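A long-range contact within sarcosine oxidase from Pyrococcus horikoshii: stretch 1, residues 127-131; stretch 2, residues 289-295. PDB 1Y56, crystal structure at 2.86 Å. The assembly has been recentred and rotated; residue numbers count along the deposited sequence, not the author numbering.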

# COMPACT_ATOMS: atom_id res chain seq x y z
N PRO B 127 -55.68 24.18 22.34
CA PRO B 127 -56.01 23.91 23.74
C PRO B 127 -54.82 23.63 24.66
O PRO B 127 -54.92 23.90 25.85
CB PRO B 127 -56.92 22.69 23.66
CG PRO B 127 -57.50 22.74 22.29
CD PRO B 127 -56.42 23.28 21.43
N LEU B 128 -53.71 23.11 24.12
CA LEU B 128 -52.53 22.72 24.94
C LEU B 128 -51.57 23.86 25.32
O LEU B 128 -50.58 23.64 26.03
CB LEU B 128 -51.74 21.60 24.28
CG LEU B 128 -52.36 20.21 24.22
CD1 LEU B 128 -51.42 19.27 23.52
CD2 LEU B 128 -52.64 19.73 25.61
N LEU B 129 -51.86 25.06 24.81
CA LEU B 129 -51.12 26.26 25.16
C LEU B 129 -51.13 26.50 26.67
O LEU B 129 -52.20 26.47 27.29
CB LEU B 129 -51.80 27.44 24.49
CG LEU B 129 -50.93 28.46 23.77
CD1 LEU B 129 -49.84 27.77 22.98
CD2 LEU B 129 -51.84 29.27 22.86
N ASP B 130 -49.96 26.73 27.26
CA ASP B 130 -49.91 27.18 28.66
C ASP B 130 -50.21 28.66 28.68
O ASP B 130 -49.48 29.46 28.09
CB ASP B 130 -48.56 26.92 29.31
CG ASP B 130 -48.48 27.44 30.75
OD1 ASP B 130 -47.41 27.29 31.38
OD2 ASP B 130 -49.47 28.00 31.27
N ILE B 131 -51.28 29.04 29.37
CA ILE B 131 -51.80 30.39 29.24
C ILE B 131 -51.38 31.30 30.39
O ILE B 131 -51.61 32.50 30.35
CB ILE B 131 -53.34 30.37 28.92
CG1 ILE B 131 -53.60 31.20 27.68
CG2 ILE B 131 -54.26 30.75 30.11
CD1 ILE B 131 -52.69 30.81 26.52
N THR B 289 -41.20 23.81 25.44
CA THR B 289 -41.85 23.22 26.60
C THR B 289 -42.33 24.27 27.60
O THR B 289 -43.16 23.98 28.48
CB THR B 289 -40.95 22.20 27.30
OG1 THR B 289 -39.74 22.83 27.73
CG2 THR B 289 -40.61 21.04 26.36
N LYS B 290 -41.81 25.49 27.46
CA LYS B 290 -42.33 26.65 28.17
C LYS B 290 -43.65 27.06 27.55
O LYS B 290 -44.58 27.44 28.26
CB LYS B 290 -41.37 27.84 28.07
CG LYS B 290 -40.28 27.91 29.10
CD LYS B 290 -40.78 28.51 30.41
CE LYS B 290 -40.94 27.44 31.49
NZ LYS B 290 -40.53 28.02 32.79
N ILE B 291 -43.71 27.00 26.21
CA ILE B 291 -44.88 27.51 25.48
C ILE B 291 -46.03 26.48 25.44
O ILE B 291 -47.17 26.84 25.73
CB ILE B 291 -44.55 28.24 24.08
CG1 ILE B 291 -45.13 27.50 22.90
CG2 ILE B 291 -43.07 28.56 23.86
CD1 ILE B 291 -46.50 27.98 22.62
N ILE B 292 -45.74 25.23 25.09
CA ILE B 292 -46.73 24.17 25.30
C ILE B 292 -46.05 23.02 26.05
O ILE B 292 -45.26 22.28 25.48
CB ILE B 292 -47.55 23.73 23.99
CG1 ILE B 292 -47.22 22.33 23.53
CG2 ILE B 292 -47.45 24.68 22.80
CD1 ILE B 292 -48.11 21.26 24.14
N PRO B 293 -46.31 22.91 27.37
CA PRO B 293 -45.80 21.90 28.31
C PRO B 293 -45.96 20.42 27.94
O PRO B 293 -45.13 19.61 28.37
CB PRO B 293 -46.59 22.19 29.59
CG PRO B 293 -46.80 23.63 29.53
CD PRO B 293 -47.13 23.89 28.09
N ALA B 294 -47.00 20.06 27.19
CA ALA B 294 -47.21 18.67 26.79
C ALA B 294 -46.04 18.13 25.95
O ALA B 294 -45.67 16.95 26.06
CB ALA B 294 -48.53 18.51 26.03
N LEU B 295 -45.44 19.01 25.14
CA LEU B 295 -44.23 18.70 24.37
C LEU B 295 -43.13 17.98 25.18
O LEU B 295 -42.34 17.24 24.60
CB LEU B 295 -43.68 19.96 23.70
CG LEU B 295 -44.09 20.36 22.27
CD1 LEU B 295 -45.45 19.85 21.80
CD2 LEU B 295 -44.01 21.88 22.08
O HOH W 1 -47.62 29.26 25.87

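Residues that touch are at least 160 positions apart in sequence. Residues 127-131 have no regular helix or strand. Residues 289-295 span the end of a helix, a break at Ile-292, and a 3-10 segment that begins at Pro-293. The nearest CA atoms are those of Leu-129 and Ile-292, 4.9 Å apart.

One direct hydrogen bond ties the stretches together. Asp-130 N donates to Ile-291 O at 3.2 Å, and the N-H...O angle of 166° makes it nearly straight. Ile-292, the next residue, is the first to leave helical geometry. A water also donates to Ile-291 O at 2.5 Å and to Asp-130 O at 2.9 Å, so it bridges the two backbones beside the direct bond.

Leu-128 points toward the second stretch and reaches past the break. Its CB packs on Ile-292 CD1 at 3.6 Å. Its CD1 rests in a notch between Ala-294 CB and Ile-292 CD1, 3.9 Å from each. Ala-294 also points toward the first stretch. The 3-10 turn is held by a hydrogen bond from Leu-295 N to Ile-292 O at 3.3 Å.

Leu-129 starts out away from the partner, but its end comes back. Its CD1 lies 3.4 Å from Ile-291 CD1 and 3.9 Å from Ile-292 CG2, so one methyl touches both isoleucines. Ile-291 likewise starts away and returns at its tip.

Pro-293 CD fits into the angle between Leu-128 O, at 4.0 Å, and Asp-130 CB, at 3.6 Å. The Asp-130 contact is between carbons; the carboxylate turns away from the proline, and OD2 is hydrogen-bonded to a residue just outside the stretches. Together the stretches bury 302 Å², summed over both sides.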